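Local atomic coordinates of probable chitinase A (Chromobacterium violaceum, PDB entry 4TX8), a protein that probably hydrolyses internal glycosidic bonds of chitin, as a family 18 glycoside hydrolase that also carries a chitin-binding module. Residues A[119-133]-A[398-411]. Sequence-based numbering, arbitrary orientation.
Sequences PSGSAFPLSQVSADW and SINWDRRDGYTFSR
F124 lies flat under the guanidinium of R403, the two planes 11° apart and R403 CZ 4.1 Å from the ring centroid, a cation-pi stack. R403 CG stands anti to the backbone N (chi1 174°) and the chain runs on extended, which carries CD over the centre of the same ring face. The edge of the phenyl meets the N400 amide and I399 CG2, with N400 ND2 3.5 Å from F124 CE1.

I399 CG1 sits over the centre of one face of W133, 3.6 Å from the centroid of the six-membered ring; S410 CB comes in obliquely near CZ2. D402 comes to the indole edge, its carboxylate steeply turned against the ring, and OD2 accepts a hydrogen bond from S410 OG at 2.7 Å while OD1 accepts from F409 N and S410 N. A water held by W133 NE1, I399 O and D402 OD2 closes this corner.

S120 CB rests over the six-membered ring of W401, 9° off its normal. R404, bent at chi2 and chi3, brings NE to 3.0 Å from S120 O, the one direct hydrogen bond between 119-133 and 398-411; its NH1 reaches W71 O. N400 ND2 donates to two waters that lead to S120 OG, S122 O and F124 N, while N400 OD1 accepts from H114 N. S120 OG also hydrogen-bonds N118 OD1.

In this TIM-barrel domain the contact packs the loop between neighbouring strands 108-114 and 135-143 against helix 399-404, directly after strand 393-397, and the region where helix 410-417 begins, at the seam where last and first barrel strands pair. Face-on carbon and cation contacts do most of the joining, and bridging waters serve much of the polar chemistry, so the fit probably depends on ordered solvent as well as shape.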
# COMPACT_ATOMS: atom_id res chain seq x y z
N PRO A 119 -12.92 9.70 -6.70
CA PRO A 119 -14.26 9.09 -6.76
C PRO A 119 -14.67 8.21 -5.57
O PRO A 119 -15.83 7.83 -5.48
CB PRO A 119 -14.19 8.26 -8.05
CG PRO A 119 -13.23 8.98 -8.89
CD PRO A 119 -12.16 9.39 -7.92
N SER A 120 -13.75 7.90 -4.66
CA SER A 120 -14.10 7.16 -3.45
C SER A 120 -14.86 8.04 -2.47
O SER A 120 -15.47 7.55 -1.52
CB SER A 120 -12.85 6.61 -2.75
OG SER A 120 -12.17 7.65 -2.06
N GLY A 121 -14.81 9.35 -2.71
CA GLY A 121 -15.35 10.32 -1.79
C GLY A 121 -14.25 11.21 -1.27
O GLY A 121 -13.08 11.08 -1.66
N SER A 122 -14.61 12.13 -0.38
CA SER A 122 -13.64 13.04 0.21
C SER A 122 -12.75 12.31 1.21
O SER A 122 -13.04 11.18 1.61
CB SER A 122 -14.34 14.21 0.90
OG SER A 122 -14.92 13.79 2.12
N ALA A 123 -11.67 12.97 1.63
CA ALA A 123 -10.85 12.47 2.72
C ALA A 123 -11.67 12.44 4.00
O ALA A 123 -12.69 13.13 4.12
CB ALA A 123 -9.61 13.33 2.90
N PHE A 124 -11.24 11.62 4.95
CA PHE A 124 -11.92 11.52 6.23
C PHE A 124 -10.88 11.51 7.35
O PHE A 124 -9.73 11.13 7.11
CB PHE A 124 -12.81 10.27 6.28
CG PHE A 124 -12.04 8.97 6.28
CD1 PHE A 124 -11.56 8.43 5.10
CD2 PHE A 124 -11.81 8.29 7.47
CE1 PHE A 124 -10.86 7.23 5.11
CE2 PHE A 124 -11.11 7.10 7.48
CZ PHE A 124 -10.63 6.57 6.30
N PRO A 125 -11.26 11.95 8.56
CA PRO A 125 -10.32 12.04 9.69
C PRO A 125 -9.55 10.75 9.98
O PRO A 125 -10.13 9.66 9.98
CB PRO A 125 -11.23 12.41 10.86
CG PRO A 125 -12.33 13.21 10.22
CD PRO A 125 -12.57 12.54 8.89
N LEU A 126 -8.25 10.89 10.22
CA LEU A 126 -7.37 9.75 10.46
C LEU A 126 -7.81 8.94 11.68
O LEU A 126 -7.57 7.73 11.76
CB LEU A 126 -5.93 10.23 10.65
CG LEU A 126 -4.84 9.16 10.69
CD1 LEU A 126 -4.56 8.62 9.29
CD2 LEU A 126 -3.58 9.69 11.33
N SER A 127 -8.45 9.61 12.64
CA SER A 127 -8.94 8.96 13.84
C SER A 127 -9.96 7.85 13.55
O SER A 127 -10.14 6.94 14.36
CB SER A 127 -9.57 9.99 14.78
OG SER A 127 -10.63 10.68 14.13
N GLN A 128 -10.61 7.93 12.39
CA GLN A 128 -11.70 7.02 12.06
C GLN A 128 -11.25 5.78 11.29
O GLN A 128 -12.06 4.91 10.97
CB GLN A 128 -12.78 7.75 11.26
CG GLN A 128 -13.50 8.84 12.06
CD GLN A 128 -14.43 9.67 11.20
OE1 GLN A 128 -14.75 9.31 10.07
NE2 GLN A 128 -14.87 10.81 11.74
N VAL A 129 -9.95 5.69 11.00
CA VAL A 129 -9.40 4.51 10.33
C VAL A 129 -9.60 3.28 11.22
O VAL A 129 -9.22 3.29 12.40
CB VAL A 129 -7.91 4.70 10.00
CG1 VAL A 129 -7.29 3.39 9.54
CG2 VAL A 129 -7.72 5.79 8.95
N SER A 130 -10.20 2.24 10.67
CA SER A 130 -10.63 1.09 11.46
C SER A 130 -9.46 0.33 12.08
O SER A 130 -8.35 0.36 11.56
CB SER A 130 -11.48 0.14 10.62
OG SER A 130 -10.70 -0.93 10.11
N ALA A 131 -9.74 -0.37 13.18
CA ALA A 131 -8.71 -1.09 13.92
C ALA A 131 -8.09 -2.24 13.14
O ALA A 131 -7.06 -2.78 13.54
CB ALA A 131 -9.29 -1.60 15.23
N ASP A 132 -8.70 -2.62 12.02
CA ASP A 132 -8.19 -3.72 11.20
C ASP A 132 -6.89 -3.35 10.47
O ASP A 132 -6.18 -4.23 10.00
CB ASP A 132 -9.24 -4.17 10.18
CG ASP A 132 -10.32 -5.04 10.80
OD1 ASP A 132 -10.02 -5.77 11.77
OD2 ASP A 132 -11.46 -5.00 10.30
N TRP A 133 -6.60 -2.06 10.38
CA TRP A 133 -5.39 -1.61 9.71
C TRP A 133 -4.21 -1.52 10.69
O TRP A 133 -4.35 -0.96 11.77
CB TRP A 133 -5.62 -0.25 9.04
CG TRP A 133 -6.74 -0.28 8.05
CD1 TRP A 133 -8.03 0.12 8.25
CD2 TRP A 133 -6.68 -0.74 6.70
NE1 TRP A 133 -8.77 -0.06 7.11
CE2 TRP A 133 -7.96 -0.59 6.14
CE3 TRP A 133 -5.65 -1.27 5.90
CZ2 TRP A 133 -8.25 -0.95 4.82
CZ3 TRP A 133 -5.94 -1.63 4.59
CH2 TRP A 133 -7.23 -1.47 4.07
N SER A 398 -7.21 0.69 -1.42
CA SER A 398 -6.75 1.61 -0.38
C SER A 398 -7.69 1.53 0.82
O SER A 398 -8.74 0.91 0.75
CB SER A 398 -6.72 3.04 -0.91
OG SER A 398 -8.03 3.47 -1.25
N ILE A 399 -7.30 2.19 1.90
CA ILE A 399 -8.17 2.32 3.07
C ILE A 399 -9.49 3.01 2.70
O ILE A 399 -10.56 2.56 3.11
CB ILE A 399 -7.45 3.11 4.20
CG1 ILE A 399 -6.23 2.32 4.68
CG2 ILE A 399 -8.41 3.40 5.34
CD1 ILE A 399 -5.53 2.94 5.88
N ASN A 400 -9.40 4.08 1.92
CA ASN A 400 -10.59 4.82 1.51
C ASN A 400 -11.53 4.03 0.61
O ASN A 400 -12.75 4.06 0.81
CB ASN A 400 -10.19 6.12 0.81
CG ASN A 400 -9.58 7.12 1.77
OD1 ASN A 400 -8.57 6.84 2.42
ND2 ASN A 400 -10.18 8.30 1.86
N TRP A 401 -10.99 3.33 -0.37
CA TRP A 401 -11.83 2.52 -1.24
C TRP A 401 -12.45 1.37 -0.45
O TRP A 401 -13.61 1.02 -0.67
CB TRP A 401 -11.05 1.99 -2.44
CG TRP A 401 -11.01 2.97 -3.57
CD1 TRP A 401 -9.92 3.60 -4.07
CD2 TRP A 401 -12.14 3.46 -4.31
NE1 TRP A 401 -10.28 4.45 -5.10
CE2 TRP A 401 -11.64 4.38 -5.26
CE3 TRP A 401 -13.51 3.21 -4.27
CZ2 TRP A 401 -12.48 5.05 -6.16
CZ3 TRP A 401 -14.34 3.88 -5.17
CH2 TRP A 401 -13.82 4.78 -6.10
N ASP A 402 -11.69 0.80 0.47
CA ASP A 402 -12.21 -0.27 1.32
C ASP A 402 -13.36 0.24 2.19
O ASP A 402 -14.38 -0.43 2.35
CB ASP A 402 -11.11 -0.85 2.20
CG ASP A 402 -11.65 -1.80 3.26
OD1 ASP A 402 -12.02 -2.94 2.90
OD2 ASP A 402 -11.72 -1.40 4.44
N ARG A 403 -13.18 1.44 2.75
CA ARG A 403 -14.21 2.08 3.57
C ARG A 403 -15.47 2.36 2.76
O ARG A 403 -16.59 2.07 3.20
CB ARG A 403 -13.66 3.37 4.18
CG ARG A 403 -14.66 4.22 4.94
CD ARG A 403 -13.96 5.46 5.51
NE ARG A 403 -14.86 6.41 6.14
CZ ARG A 403 -15.37 7.48 5.53
NH1 ARG A 403 -15.08 7.73 4.26
NH2 ARG A 403 -16.17 8.30 6.20
N ARG A 404 -15.28 2.93 1.58
CA ARG A 404 -16.40 3.27 0.70
C ARG A 404 -17.17 2.01 0.30
O ARG A 404 -18.40 2.03 0.18
CB ARG A 404 -15.88 4.00 -0.55
CG ARG A 404 -16.92 4.27 -1.63
CD ARG A 404 -18.16 4.97 -1.09
NE ARG A 404 -17.87 6.21 -0.39
CZ ARG A 404 -18.80 6.99 0.16
NH1 ARG A 404 -20.08 6.64 0.09
NH2 ARG A 404 -18.46 8.11 0.79
N ASP A 405 -16.45 0.91 0.11
CA ASP A 405 -17.05 -0.35 -0.33
C ASP A 405 -17.62 -1.18 0.82
O ASP A 405 -18.16 -2.26 0.60
CB ASP A 405 -16.03 -1.18 -1.11
CG ASP A 405 -15.66 -0.55 -2.45
OD1 ASP A 405 -16.48 0.23 -2.99
OD2 ASP A 405 -14.56 -0.84 -2.97
N GLY A 406 -17.50 -0.68 2.05
CA GLY A 406 -18.08 -1.34 3.20
C GLY A 406 -17.15 -2.30 3.93
O GLY A 406 -17.61 -3.29 4.51
N TYR A 407 -15.85 -2.01 3.91
CA TYR A 407 -14.84 -2.81 4.59
C TYR A 407 -14.84 -4.27 4.13
O TYR A 407 -14.53 -5.17 4.91
CB TYR A 407 -15.03 -2.76 6.11
CG TYR A 407 -15.17 -1.36 6.68
CD1 TYR A 407 -14.10 -0.47 6.67
CD2 TYR A 407 -16.37 -0.94 7.23
CE1 TYR A 407 -14.23 0.80 7.20
CE2 TYR A 407 -16.51 0.33 7.76
CZ TYR A 407 -15.44 1.19 7.74
OH TYR A 407 -15.57 2.46 8.27
N THR A 408 -15.17 -4.49 2.87
CA THR A 408 -15.28 -5.84 2.33
C THR A 408 -13.92 -6.51 2.14
O THR A 408 -13.83 -7.72 1.98
CB THR A 408 -16.03 -5.86 0.99
OG1 THR A 408 -15.47 -4.86 0.13
CG2 THR A 408 -17.50 -5.57 1.21
N PHE A 409 -12.86 -5.71 2.15
CA PHE A 409 -11.51 -6.25 2.07
C PHE A 409 -10.90 -6.36 3.46
O PHE A 409 -10.47 -7.44 3.87
CB PHE A 409 -10.62 -5.39 1.16
CG PHE A 409 -9.24 -5.96 0.93
CD1 PHE A 409 -8.20 -5.69 1.82
CD2 PHE A 409 -8.97 -6.76 -0.17
CE1 PHE A 409 -6.94 -6.22 1.62
CE2 PHE A 409 -7.71 -7.28 -0.38
CZ PHE A 409 -6.69 -7.01 0.51
N SER A 410 -10.88 -5.25 4.19
CA SER A 410 -10.20 -5.19 5.48
C SER A 410 -10.74 -6.18 6.51
O SER A 410 -9.97 -6.78 7.25
CB SER A 410 -10.26 -3.77 6.05
OG SER A 410 -11.60 -3.35 6.25
N ARG A 411 -12.06 -6.35 6.57
CA ARG A 411 -12.63 -7.23 7.58
C ARG A 411 -12.20 -8.70 7.41
O ARG A 411 -11.66 -9.29 8.34
CB ARG A 411 -14.16 -7.12 7.61
CG ARG A 411 -14.68 -5.89 8.34
CD ARG A 411 -16.20 -5.80 8.26
NE ARG A 411 -16.70 -4.62 8.96
CZ ARG A 411 -17.96 -4.19 8.89
NH1 ARG A 411 -18.85 -4.83 8.15
NH2 ARG A 411 -18.33 -3.10 9.57
O HOH W 1 -12.92 8.65 0.59
O HOH W 2 -8.84 10.00 3.97
O HOH W 3 -13.30 4.09 8.44
O HOH W 4 -15.68 6.61 8.93
O HOH W 5 -12.16 -2.96 8.79
O HOH W 6 -11.18 1.01 5.54